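Long-range contacts in cytochrome c (Pseudomonas aeruginosa, PDB 6RTE), which acts as the dihydro-heme d1 dehydrogenase NirN in heme d1 biosynthesis, carrying a heme c alongside an eight-bladed beta-propeller: residues A[291-296]-A[305-310]; A[283-288]-A[315-320]; A[222-227]-A[271-276]; A[324-329]-A[339-344]; A[118-123]-A[252-257]. All coordinates share one frame; numbering follows the deposited sequence.

Interaction 1. Residues A[291-296]-A[305-310]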
# COMPACT_ATOMS: atom_id res chain seq x y z
N GLU A 291 3.74 21.80 0.44
CA GLU A 291 4.61 21.46 1.56
C GLU A 291 4.82 19.96 1.59
O GLU A 291 3.95 19.18 1.20
CB GLU A 291 4.02 21.88 2.91
CG GLU A 291 4.30 23.29 3.32
CD GLU A 291 3.66 23.66 4.64
OE1 GLU A 291 3.32 22.75 5.45
OE2 GLU A 291 3.49 24.87 4.86
N LEU A 292 5.99 19.57 2.06
CA LEU A 292 6.20 18.21 2.54
C LEU A 292 6.76 18.31 3.95
O LEU A 292 7.37 19.32 4.32
CB LEU A 292 7.11 17.39 1.62
CG LEU A 292 8.59 17.70 1.53
CD1 LEU A 292 9.36 16.91 2.56
CD2 LEU A 292 9.10 17.39 0.14
N TRP A 293 6.51 17.27 4.73
CA TRP A 293 6.79 17.28 6.16
C TRP A 293 7.80 16.20 6.50
O TRP A 293 7.77 15.10 5.93
CB TRP A 293 5.52 17.05 6.97
CG TRP A 293 4.52 18.17 7.02
CD1 TRP A 293 4.59 19.39 6.37
CD2 TRP A 293 3.30 18.19 7.76
NE1 TRP A 293 3.49 20.14 6.68
CE2 TRP A 293 2.68 19.43 7.53
CE3 TRP A 293 2.68 17.26 8.61
CZ2 TRP A 293 1.46 19.78 8.11
CZ3 TRP A 293 1.46 17.61 9.19
CH2 TRP A 293 0.87 18.85 8.94
N GLU A 294 8.71 16.52 7.42
CA GLU A 294 9.47 15.52 8.15
C GLU A 294 9.10 15.64 9.62
O GLU A 294 9.04 16.75 10.16
CB GLU A 294 10.98 15.71 7.96
CG GLU A 294 11.83 14.61 8.59
CD GLU A 294 13.31 14.75 8.29
OE1 GLU A 294 13.74 15.84 7.85
OE2 GLU A 294 14.05 13.77 8.50
N LEU A 295 8.81 14.51 10.26
CA LEU A 295 8.46 14.46 11.67
C LEU A 295 9.50 13.61 12.42
O LEU A 295 9.38 12.37 12.44
CB LEU A 295 7.06 13.88 11.86
CG LEU A 295 5.90 14.75 11.37
CD1 LEU A 295 5.61 14.51 9.88
CD2 LEU A 295 4.66 14.48 12.18
N PRO A 296 10.51 14.22 13.02
CA PRO A 296 11.51 13.42 13.74
C PRO A 296 10.97 12.82 15.02
O PRO A 296 10.17 13.43 15.74
CB PRO A 296 12.63 14.44 14.04
CG PRO A 296 11.94 15.75 14.07
CD PRO A 296 10.86 15.65 13.02
N PRO A 305 5.70 18.84 12.89
CA PRO A 305 6.39 18.69 11.60
C PRO A 305 7.41 19.78 11.34
O PRO A 305 7.22 20.95 11.69
CB PRO A 305 5.24 18.77 10.59
CG PRO A 305 4.25 19.64 11.23
CD PRO A 305 4.32 19.32 12.72
N LYS A 306 8.50 19.38 10.71
CA LYS A 306 9.41 20.31 10.03
C LYS A 306 8.87 20.48 8.61
O LYS A 306 8.76 19.50 7.87
CB LYS A 306 10.83 19.77 10.04
CG LYS A 306 11.83 20.69 9.39
CD LYS A 306 13.20 20.03 9.29
CE LYS A 306 14.15 20.91 8.49
NZ LYS A 306 15.46 20.24 8.24
N ARG A 307 8.51 21.72 8.26
CA ARG A 307 7.84 22.00 6.98
C ARG A 307 8.86 22.39 5.92
O ARG A 307 9.69 23.29 6.15
CB ARG A 307 6.82 23.13 7.15
CG ARG A 307 5.68 22.81 8.08
CD ARG A 307 4.86 24.06 8.42
NE ARG A 307 3.93 23.77 9.52
CZ ARG A 307 2.67 23.38 9.36
NH1 ARG A 307 2.14 23.25 8.15
NH2 ARG A 307 1.93 23.13 10.43
N LEU A 308 8.79 21.74 4.77
CA LEU A 308 9.66 22.05 3.64
C LEU A 308 8.81 22.50 2.45
O LEU A 308 7.98 21.72 1.95
CB LEU A 308 10.51 20.83 3.24
CG LEU A 308 11.62 20.40 4.20
CD1 LEU A 308 11.08 19.82 5.51
CD2 LEU A 308 12.50 19.37 3.51
N ALA A 309 9.01 23.73 2.01
CA ALA A 309 8.28 24.24 0.86
C ALA A 309 8.70 23.50 -0.40
O ALA A 309 9.88 23.18 -0.58
CB ALA A 309 8.51 25.74 0.70
N VAL A 310 7.73 23.19 -1.25
CA VAL A 310 8.01 22.63 -2.57
C VAL A 310 7.37 23.53 -3.62
O VAL A 310 6.34 24.17 -3.38
CB VAL A 310 7.51 21.18 -2.73
CG1 VAL A 310 8.29 20.26 -1.81
CG2 VAL A 310 6.02 21.09 -2.44
O HOH W 1 14.15 18.17 6.77

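Interaction 2. Residues A[283-288]-A[315-320]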
# COMPACT_ATOMS: atom_id res chain seq x y z
N VAL A 283 8.46 10.85 7.02
CA VAL A 283 8.36 11.81 5.93
C VAL A 283 6.96 11.69 5.35
O VAL A 283 6.49 10.57 5.10
CB VAL A 283 9.43 11.57 4.86
CG1 VAL A 283 9.23 12.51 3.68
CG2 VAL A 283 10.85 11.73 5.43
N VAL A 284 6.29 12.82 5.14
CA VAL A 284 4.88 12.86 4.78
C VAL A 284 4.71 13.62 3.48
O VAL A 284 5.17 14.77 3.35
CB VAL A 284 4.03 13.50 5.90
CG1 VAL A 284 2.55 13.53 5.52
CG2 VAL A 284 4.24 12.75 7.22
N ALA A 285 4.03 13.00 2.52
CA ALA A 285 3.64 13.62 1.26
C ALA A 285 2.22 14.17 1.39
O ALA A 285 1.31 13.43 1.77
CB ALA A 285 3.71 12.63 0.11
N LEU A 286 2.05 15.45 1.07
CA LEU A 286 0.76 16.12 1.17
C LEU A 286 0.16 16.37 -0.21
O LEU A 286 0.81 16.91 -1.11
CB LEU A 286 0.90 17.46 1.91
CG LEU A 286 1.32 17.29 3.37
CD1 LEU A 286 1.58 18.64 4.01
CD2 LEU A 286 0.25 16.50 4.18
N LYS A 287 -1.11 16.00 -0.36
CA LYS A 287 -1.77 15.99 -1.66
C LYS A 287 -2.05 17.40 -2.18
O LYS A 287 -1.91 17.66 -3.38
CB LYS A 287 -3.08 15.20 -1.54
CG LYS A 287 -3.70 14.76 -2.82
CD LYS A 287 -2.84 13.73 -3.51
CE LYS A 287 -3.45 13.36 -4.84
NZ LYS A 287 -2.42 12.90 -5.79
N ASP A 288 -2.44 18.33 -1.31
CA ASP A 288 -3.14 19.54 -1.75
C ASP A 288 -2.47 20.84 -1.37
O ASP A 288 -3.04 21.91 -1.61
CB ASP A 288 -4.57 19.53 -1.18
CG ASP A 288 -5.31 18.28 -1.55
OD1 ASP A 288 -5.45 18.04 -2.77
OD2 ASP A 288 -5.70 17.54 -0.63
N ASP A 315 4.20 14.13 -4.55
CA ASP A 315 3.90 12.90 -3.82
C ASP A 315 4.61 11.74 -4.51
O ASP A 315 5.46 11.93 -5.38
CB ASP A 315 2.38 12.69 -3.69
CG ASP A 315 1.72 12.40 -5.02
OD1 ASP A 315 2.20 12.92 -6.05
OD2 ASP A 315 0.73 11.64 -5.03
N ASP A 316 4.26 10.52 -4.10
CA ASP A 316 4.91 9.30 -4.58
C ASP A 316 6.44 9.42 -4.44
O ASP A 316 7.19 9.38 -5.41
CB ASP A 316 4.51 9.00 -6.03
CG ASP A 316 4.59 7.52 -6.36
OD1 ASP A 316 4.58 6.69 -5.41
OD2 ASP A 316 4.67 7.17 -7.56
N PHE A 317 6.87 9.57 -3.19
CA PHE A 317 8.29 9.72 -2.88
C PHE A 317 9.04 8.41 -3.11
O PHE A 317 8.53 7.32 -2.82
CB PHE A 317 8.50 10.12 -1.41
CG PHE A 317 7.84 11.41 -1.00
CD1 PHE A 317 7.30 12.29 -1.91
CD2 PHE A 317 7.80 11.74 0.35
CE1 PHE A 317 6.70 13.47 -1.46
CE2 PHE A 317 7.22 12.91 0.78
CZ PHE A 317 6.68 13.79 -0.12
N SER A 318 10.26 8.52 -3.63
CA SER A 318 11.29 7.50 -3.46
C SER A 318 12.49 8.13 -2.75
O SER A 318 12.75 9.33 -2.90
CB SER A 318 11.73 6.91 -4.81
OG SER A 318 12.91 6.14 -4.64
N PHE A 319 13.21 7.33 -1.99
CA PHE A 319 14.37 7.80 -1.24
C PHE A 319 15.65 7.21 -1.81
O PHE A 319 15.70 6.03 -2.17
CB PHE A 319 14.26 7.44 0.24
CG PHE A 319 13.12 8.13 0.94
CD1 PHE A 319 13.29 9.39 1.49
CD2 PHE A 319 11.87 7.53 1.01
CE1 PHE A 319 12.24 10.04 2.11
CE2 PHE A 319 10.82 8.18 1.64
CZ PHE A 319 11.00 9.43 2.19
N SER A 320 16.69 8.04 -1.90
CA SER A 320 18.01 7.54 -2.23
C SER A 320 18.47 6.58 -1.14
O SER A 320 17.95 6.60 -0.02
CB SER A 320 19.00 8.70 -2.39
OG SER A 320 18.98 9.56 -1.26

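Interaction 3. Residues A[222-227]-A[271-276]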
# COMPACT_ATOMS: atom_id res chain seq x y z
N THR A 222 -8.29 5.97 4.40
CA THR A 222 -6.89 5.92 4.78
C THR A 222 -6.03 5.56 3.58
O THR A 222 -6.46 4.78 2.72
CB THR A 222 -6.68 4.91 5.91
OG1 THR A 222 -7.32 5.40 7.09
CG2 THR A 222 -5.19 4.68 6.20
N ARG A 223 -4.84 6.14 3.51
CA ARG A 223 -3.91 5.89 2.41
C ARG A 223 -2.88 4.82 2.76
O ARG A 223 -2.80 3.79 2.08
CB ARG A 223 -3.21 7.20 2.01
CG ARG A 223 -4.13 8.20 1.31
CD ARG A 223 -4.38 7.83 -0.16
NE ARG A 223 -3.25 8.25 -0.99
CZ ARG A 223 -3.25 8.28 -2.31
NH1 ARG A 223 -4.32 7.88 -2.99
NH2 ARG A 223 -2.18 8.70 -2.96
N ASN A 224 -2.09 5.03 3.79
CA ASN A 224 -1.14 4.00 4.21
C ASN A 224 -0.66 4.34 5.62
O ASN A 224 -1.12 5.30 6.25
CB ASN A 224 0.04 3.87 3.22
CG ASN A 224 1.08 4.97 3.37
OD1 ASN A 224 0.76 6.13 3.61
ND2 ASN A 224 2.35 4.59 3.24
N LEU A 225 0.23 3.50 6.14
CA LEU A 225 0.83 3.78 7.44
C LEU A 225 2.30 3.44 7.39
O LEU A 225 2.80 2.81 6.45
CB LEU A 225 0.12 3.01 8.57
CG LEU A 225 0.05 1.49 8.53
CD1 LEU A 225 1.40 0.83 8.80
CD2 LEU A 225 -0.99 1.03 9.55
N ALA A 226 3.01 3.88 8.43
CA ALA A 226 4.44 3.68 8.55
C ALA A 226 4.73 3.43 10.02
O ALA A 226 4.01 3.90 10.90
CB ALA A 226 5.23 4.89 8.02
N VAL A 227 5.77 2.64 10.27
CA VAL A 227 6.22 2.29 11.62
C VAL A 227 7.59 2.89 11.83
O VAL A 227 8.47 2.79 10.96
CB VAL A 227 6.23 0.76 11.82
CG1 VAL A 227 6.66 0.38 13.26
CG2 VAL A 227 4.85 0.18 11.47
N SER A 271 -1.07 12.22 1.19
CA SER A 271 -0.93 11.26 0.11
C SER A 271 -0.30 9.95 0.60
O SER A 271 -0.78 8.86 0.27
CB SER A 271 -0.11 11.85 -1.02
OG SER A 271 -0.03 10.90 -2.06
N ALA A 272 0.78 10.05 1.38
CA ALA A 272 1.47 8.85 1.87
C ALA A 272 2.42 9.24 2.99
O ALA A 272 2.95 10.36 3.01
CB ALA A 272 2.24 8.15 0.74
N VAL A 273 2.64 8.29 3.92
CA VAL A 273 3.61 8.44 4.99
C VAL A 273 4.71 7.41 4.78
O VAL A 273 4.46 6.30 4.29
CB VAL A 273 2.96 8.28 6.39
CG1 VAL A 273 1.92 9.38 6.61
CG2 VAL A 273 2.31 6.90 6.56
N TYR A 274 5.95 7.79 5.13
CA TYR A 274 7.11 6.93 4.97
C TYR A 274 8.01 7.06 6.19
O TYR A 274 8.01 8.08 6.88
CB TYR A 274 7.93 7.29 3.72
CG TYR A 274 7.12 7.50 2.45
CD1 TYR A 274 6.59 8.75 2.13
CD2 TYR A 274 6.90 6.46 1.57
CE1 TYR A 274 5.85 8.95 0.97
CE2 TYR A 274 6.17 6.64 0.40
CZ TYR A 274 5.65 7.89 0.10
OH TYR A 274 4.92 8.07 -1.05
N THR A 275 8.81 6.02 6.44
CA THR A 275 9.84 6.04 7.46
C THR A 275 11.20 6.22 6.81
O THR A 275 11.48 5.62 5.77
CB THR A 275 9.82 4.75 8.28
OG1 THR A 275 8.52 4.59 8.86
CG2 THR A 275 10.92 4.75 9.41
N ALA A 276 12.04 7.06 7.42
CA ALA A 276 13.41 7.31 6.97
C ALA A 276 14.34 6.89 8.10
O ALA A 276 14.70 7.72 8.96
CB ALA A 276 13.62 8.77 6.59

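Interaction 4. Residues A[324-329]-A[339-344]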
# COMPACT_ATOMS: atom_id res chain seq x y z
N ARG A 324 19.40 10.84 1.97
CA ARG A 324 19.68 12.27 1.88
C ARG A 324 18.81 12.95 0.82
O ARG A 324 18.49 14.13 0.96
CB ARG A 324 21.16 12.52 1.56
CG ARG A 324 22.03 12.65 2.80
CD ARG A 324 23.44 13.14 2.48
NE ARG A 324 23.46 14.49 1.92
CZ ARG A 324 23.82 14.80 0.67
NH1 ARG A 324 24.21 13.87 -0.18
NH2 ARG A 324 23.79 16.07 0.28
N TYR A 325 18.41 12.22 -0.21
CA TYR A 325 17.62 12.79 -1.29
C TYR A 325 16.27 12.10 -1.39
O TYR A 325 16.14 10.90 -1.12
CB TYR A 325 18.35 12.69 -2.63
CG TYR A 325 19.65 13.45 -2.61
CD1 TYR A 325 19.67 14.83 -2.78
CD2 TYR A 325 20.86 12.79 -2.41
CE1 TYR A 325 20.86 15.52 -2.76
CE2 TYR A 325 22.05 13.48 -2.38
CZ TYR A 325 22.05 14.85 -2.55
OH TYR A 325 23.23 15.54 -2.53
N LEU A 326 15.29 12.89 -1.77
CA LEU A 326 13.92 12.44 -1.99
C LEU A 326 13.59 12.67 -3.45
O LEU A 326 13.80 13.77 -3.98
CB LEU A 326 12.98 13.20 -1.06
CG LEU A 326 11.47 13.07 -1.17
CD1 LEU A 326 10.87 13.49 0.16
CD2 LEU A 326 10.94 13.95 -2.29
N LEU A 327 13.12 11.62 -4.12
CA LEU A 327 12.72 11.70 -5.52
C LEU A 327 11.20 11.65 -5.57
O LEU A 327 10.59 10.65 -5.15
CB LEU A 327 13.33 10.58 -6.35
CG LEU A 327 14.85 10.59 -6.48
CD1 LEU A 327 15.52 10.05 -5.22
CD2 LEU A 327 15.29 9.80 -7.70
N GLY A 328 10.58 12.72 -6.07
CA GLY A 328 9.15 12.80 -6.14
C GLY A 328 8.68 13.13 -7.54
O GLY A 328 9.43 13.63 -8.38
N SER A 329 7.41 12.83 -7.78
CA SER A 329 6.73 13.19 -9.02
C SER A 329 5.93 14.46 -8.76
O SER A 329 5.16 14.53 -7.80
CB SER A 329 5.82 12.07 -9.50
OG SER A 329 4.95 11.63 -8.47
N ILE A 339 14.85 16.41 -4.42
CA ILE A 339 14.95 17.36 -3.32
C ILE A 339 15.93 16.82 -2.30
O ILE A 339 15.97 15.61 -2.05
CB ILE A 339 13.57 17.60 -2.67
CG1 ILE A 339 12.68 18.43 -3.60
CG2 ILE A 339 13.74 18.27 -1.30
CD1 ILE A 339 11.27 18.64 -3.08
N GLU A 340 16.73 17.71 -1.72
CA GLU A 340 17.55 17.36 -0.57
C GLU A 340 16.72 17.54 0.69
O GLU A 340 16.03 18.55 0.85
CB GLU A 340 18.81 18.22 -0.51
CG GLU A 340 19.78 17.79 0.56
CD GLU A 340 21.13 18.45 0.44
OE1 GLU A 340 21.28 19.34 -0.42
OE2 GLU A 340 22.04 18.06 1.20
N LEU A 341 16.78 16.55 1.59
CA LEU A 341 15.84 16.52 2.71
C LEU A 341 16.16 17.59 3.75
O LEU A 341 15.27 18.33 4.19
CB LEU A 341 15.85 15.13 3.36
CG LEU A 341 14.67 14.22 2.99
CD1 LEU A 341 14.72 12.94 3.80
CD2 LEU A 341 13.33 14.92 3.21
N ASP A 342 17.43 17.70 4.16
CA ASP A 342 17.83 18.70 5.14
C ASP A 342 17.31 20.08 4.77
O ASP A 342 16.39 20.60 5.41
CB ASP A 342 19.36 18.76 5.26
CG ASP A 342 19.95 17.46 5.74
OD1 ASP A 342 19.20 16.66 6.34
OD2 ASP A 342 21.16 17.24 5.51
N SER A 343 17.90 20.67 3.73
CA SER A 343 17.58 22.03 3.33
C SER A 343 16.27 22.13 2.55
O SER A 343 15.73 23.24 2.42
CB SER A 343 18.72 22.61 2.49
OG SER A 343 19.05 21.71 1.44
N GLY A 344 15.76 21.02 2.04
CA GLY A 344 14.60 21.09 1.17
C GLY A 344 14.87 21.65 -0.21
O GLY A 344 13.93 21.88 -0.97
O HOH W 2 19.46 16.00 3.02

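Interaction 5. Residues A[118-123]-A[252-257]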
# COMPACT_ATOMS: atom_id res chain seq x y z
N TRP A 118 -14.03 12.54 12.10
CA TRP A 118 -13.52 11.39 12.86
C TRP A 118 -12.54 11.93 13.89
O TRP A 118 -11.36 12.12 13.59
CB TRP A 118 -12.88 10.35 11.96
CG TRP A 118 -12.86 9.00 12.63
CD1 TRP A 118 -11.76 8.28 12.99
CD2 TRP A 118 -13.99 8.24 13.03
NE1 TRP A 118 -12.15 7.09 13.58
CE2 TRP A 118 -13.51 7.06 13.62
CE3 TRP A 118 -15.37 8.44 12.94
CZ2 TRP A 118 -14.37 6.07 14.12
CZ3 TRP A 118 -16.22 7.46 13.44
CH2 TRP A 118 -15.71 6.29 14.03
N SER A 119 -13.04 12.16 15.10
CA SER A 119 -12.30 12.86 16.14
C SER A 119 -11.40 11.91 16.94
O SER A 119 -11.48 10.69 16.81
CB SER A 119 -13.27 13.55 17.09
OG SER A 119 -13.93 12.57 17.88
N ALA A 120 -10.55 12.50 17.78
CA ALA A 120 -9.82 11.72 18.77
C ALA A 120 -10.76 10.82 19.57
O ALA A 120 -10.44 9.65 19.82
CB ALA A 120 -9.06 12.67 19.71
N GLU A 121 -11.93 11.34 19.95
CA GLU A 121 -12.88 10.55 20.74
C GLU A 121 -13.42 9.36 19.95
O GLU A 121 -13.55 8.26 20.49
CB GLU A 121 -14.03 11.44 21.22
CG GLU A 121 -13.66 12.42 22.31
CD GLU A 121 -12.71 13.52 21.83
OE1 GLU A 121 -12.92 14.06 20.71
OE2 GLU A 121 -11.73 13.82 22.55
N ASP A 122 -13.76 9.58 18.68
CA ASP A 122 -14.15 8.47 17.81
C ASP A 122 -13.04 7.42 17.73
O ASP A 122 -13.29 6.22 17.86
CB ASP A 122 -14.48 8.98 16.41
CG ASP A 122 -15.71 9.86 16.35
OD1 ASP A 122 -16.75 9.49 16.95
OD2 ASP A 122 -15.63 10.91 15.66
N ILE A 123 -11.81 7.87 17.49
CA ILE A 123 -10.68 6.96 17.37
C ILE A 123 -10.54 6.11 18.64
O ILE A 123 -10.43 4.88 18.57
CB ILE A 123 -9.39 7.74 17.08
CG1 ILE A 123 -9.48 8.46 15.74
CG2 ILE A 123 -8.17 6.81 17.09
CD1 ILE A 123 -8.32 9.44 15.52
N LEU A 252 -1.88 0.10 19.60
CA LEU A 252 -2.66 0.96 18.70
C LEU A 252 -3.51 1.99 19.45
O LEU A 252 -4.52 2.46 18.93
CB LEU A 252 -3.53 0.12 17.76
CG LEU A 252 -2.75 -0.82 16.84
CD1 LEU A 252 -3.71 -1.52 15.85
CD2 LEU A 252 -1.65 -0.10 16.10
N SER A 253 -3.08 2.37 20.66
CA SER A 253 -3.74 3.45 21.38
C SER A 253 -3.40 4.79 20.74
O SER A 253 -2.36 4.96 20.10
CB SER A 253 -3.35 3.43 22.87
OG SER A 253 -1.96 3.64 23.06
N LEU A 254 -4.32 5.74 20.87
CA LEU A 254 -4.14 7.05 20.24
C LEU A 254 -3.14 7.90 21.01
O LEU A 254 -3.27 8.09 22.23
CB LEU A 254 -5.46 7.80 20.15
CG LEU A 254 -5.34 9.21 19.56
CD1 LEU A 254 -4.75 9.19 18.17
CD2 LEU A 254 -6.71 9.90 19.56
N VAL A 255 -2.14 8.42 20.31
CA VAL A 255 -1.24 9.40 20.87
C VAL A 255 -1.66 10.83 20.50
O VAL A 255 -1.79 11.68 21.37
CB VAL A 255 0.22 9.11 20.43
CG1 VAL A 255 1.18 10.11 21.05
CG2 VAL A 255 0.60 7.67 20.82
N GLN A 256 -1.87 11.11 19.22
CA GLN A 256 -2.23 12.47 18.84
C GLN A 256 -2.73 12.50 17.40
O GLN A 256 -2.19 11.82 16.52
CB GLN A 256 -1.03 13.42 19.01
CG GLN A 256 -1.40 14.89 19.19
CD GLN A 256 -0.22 15.75 19.61
OE1 GLN A 256 0.57 15.37 20.48
NE2 GLN A 256 -0.09 16.91 18.98
N VAL A 257 -3.77 13.31 17.17
CA VAL A 257 -4.30 13.59 15.84
C VAL A 257 -3.62 14.86 15.34
O VAL A 257 -3.70 15.91 16.00
CB VAL A 257 -5.83 13.77 15.87
CG1 VAL A 257 -6.36 14.16 14.49
CG2 VAL A 257 -6.51 12.50 16.37

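Interaction 1. Residues A[291-296]-A[305-310]
Leu292 and Leu308 form an antiparallel hydrogen-bonded pair, with Leu292 N to Leu308 O at 2.9 Å and Leu308 N to Leu292 O at 2.8 Å. Glu294 and Lys306 repeat the pattern, and in the non-hydrogen-bonded pair between them Trp293 CA makes a CA-H...O contact of 3.4 Å with Lys306 O. The two strands make a hairpin, the third and the outermost strand of a four-stranded blade of the beta-propeller. On the face of Glu291, Trp293 and Arg307, one carboxylate oxygen serves two donors. Glu291 CG is anti to the carbonyl carbon (chi1 -86°) and the chain beyond is extended, which carries the carboxylate to Arg307. Trp293 NE1, with its partner in the ring plane, reaches Glu291 OE1 at 2.9 Å; Arg307 NH1 meets the syn lone pair of Glu291 OE1 at 3.0 Å in a salt bridge. Arg307 NH1 also bonds Ala261 O, and Glu291 OE2 accepts from Ala263 N. Pro305 covers one face of the indole with CB and CG: its CG is 3.8 Å from the centroid of the Trp293 six-membered ring, 7° off the normal. On the opposite face Leu292 CD2 packs on Val310 CG1 at 3.6 Å, and a water donates to Glu294 OE1 while accepting from Lys306 NZ, also bonded to Asp342 O.

Interaction 2. Residues A[283-288]-A[315-320]
Val283 touches the edges of both the Phe317 and the Phe319 ring, where two neighbouring propeller blades meet: 281-286 is the second strand of one, and 317-319 belongs to the inner part of the next. No backbone hydrogen bond joins the segments, whose strand axes come no closer than 9.5 Å, so side chains fill the seam. Val283 CG1, placed anti to the backbone N (chi1 175°), meets the edge of the Phe317 ring, with CE2 at 3.6 Å. Val283 CB approaches the edge of the Phe319 ring, 3.8 Å from CZ, the two side chains coming from opposite directions. Val284 turns the other way, into its own blade, against Trp293. The methyl of Ala285 lies over one face of the Phe317 ring, modelled too close for the detail to be trusted, and its CB also touches Asp315 CB at 4.0 Å. Phe317 further packs on Leu292 and meets the ring of Tyr274, whose hydroxyl bonds Phe317 N. Past the end of the strand, Lys287 starts away from the other segment, but a bend at chi2 (67°) swings its ammonium back. Lys287 NZ makes a long, weak salt bridge of 3.5 Å with Asp315 OD2, the same oxygen that is hydrogen-bonded to Ser271 OG.

Interaction 3. Residues A[222-227]-A[271-276]
Asn224 places its CG between the backbone N and the carbonyl carbon (chi1 78°), which turns the amide straight toward Val273, while Arg223 folds at chi2 (-78°) and chi3 (-80°) so that its guanidinium curls back onto Ser271. The two strands run in the same direction, their axes 5.7 Å apart at the closest, as the innermost strands of adjacent blades of the propeller. Each is kinked by a classic beta bulge: Arg223 and Asn224 both face Gly237, Ser271 and Ala272 both face Ala285. Arg223 grips Ser271 side-on. Its NE bonds Ser271 O at 2.8 Å, in both the guanidinium and the carbonyl plane, and NH2 donates to Ser271 OG at 3.2 Å from a more tilted position. Asn224 engages both backbone polar atoms of Val273, as a neighbouring strand would: OD1 accepts from Val273 N at 2.9 Å, and ND2 gives a bond of equal length to Val273 O. Further along, Thr275 OG1 donates to Val227 O at 2.8 Å from above the carbonyl plane. Ala226 CB and Val273 CG2 make an apolar contact at 3.8 Å. Through Ser271 OG, Arg223 is probably linked to Asp315 of the following blade. Every hydrogen bond across the contact uses a side chain; the blades are thus stitched together without merging into one sheet.

Interaction 4. Residues A[324-329]-A[339-344]
The side chains of Arg324 and Glu340 run alongside each other and close a salt bridge of 2.8 Å between Arg324 NH2 and Glu340 OE2. The arginine chain gets there by a bend at chi3 (64°), whereas Glu340 is extended throughout, its CG anti to the backbone N (chi1 -173°). The nitrogen comes down on OE2 from well above the carboxylate plane, 61° out of it, and the two flat groups stand almost perpendicular. The same guanidinium straddles the hydroxyl of its sequence neighbour, with weak bonds from Arg324 NH1 and NH2 to Tyr325 OH. The Tyr325 ring in turn slants across the stem of Glu340, CE1 lying 4.1 Å from Glu340 CB. On the reverse face Leu326 and Leu341 meet nearly perpendicular, with Leu326 CD1 4.2 Å from Leu341 CD2. Backbone bonds set this register: Leu326 N to Ile339 O at 2.8 Å and Ile339 N to Leu326 O at 2.9 Å. Leu341 N adds a third, 3.0 Å to Arg324 O, and a water bridges Arg324 O to Asp342 N where the chain turns off. The hairpin of 325-330 and 336-340 forms the middle of a propeller blade, with 314-315 and 317-319 inside it and 346-350 outside. Tyr325 meets Trp390 of the following blade edge-to-face, while the Asp342 carboxylate forms a salt bridge with Arg279 of the preceding one.

Interaction 5. Residues A[118-123]-A[252-257]
Ala120 and Ile123, one turn apart at the start of helix 120-126, bring their CA atoms to 6.5 Å from that of Val257 and 7.1 Å from that of Leu254 respectively. The helix lies against the outermost strand, 254-259, of a four-stranded propeller blade. That strand carries a classic beta bulge, Val255 and Gln256 both facing Leu246, and across it Leu254 and Val257 turn their side chains to the same side, toward the helix. The contact is purely apolar, with no hydrogen bond between the segments. Ala120 CB touches Leu254 CD2 at 3.6 Å, where a leucine CG anti to the backbone N (chi1 177°) carries the methyl up to the helix. Ile123 reaches across to the valine, its CD1 3.7 Å from Val257 CG2, and its CG2 branch rests 4.2 Å from Leu254 CB. Val216 also packs on Ile123. A capping box fixes the helix start: Asp122 N bonds Ser119 OG at 3.1 Å and Ser119 N bonds Asp122 OD2 at 2.9 Å. Just before it, Trp118 is tied to Arg217 by a cation-pi contact and a bond from NE1 to Arg217 O, and Asp122 CB sits over the centre of the Trp118 ring, 3.3 Å above its plane.

How the interactions relate
Interactions 1 and 4 are hairpin pairings within successive blades, built on regular backbone hydrogen bonds with a salt bridge on one face of each; they touch through Lys306 and Asp342. Interactions 2 and 3 instead join neighbouring blades by side chains: aromatic and aliphatic packing in the first, polar bonds to the backbone nearer the propeller axis in the second. Strands 270-276, 281-286 and 291-296 follow one another in a single sheet, so interactions 1, 2 and 3 share that blade. Interaction 1 is the most buried, the others being only partly so. Interaction 5, smallest in area and wholly apolar, sets a helix against the outer strand of the blade whose inner strand takes part in interaction 3.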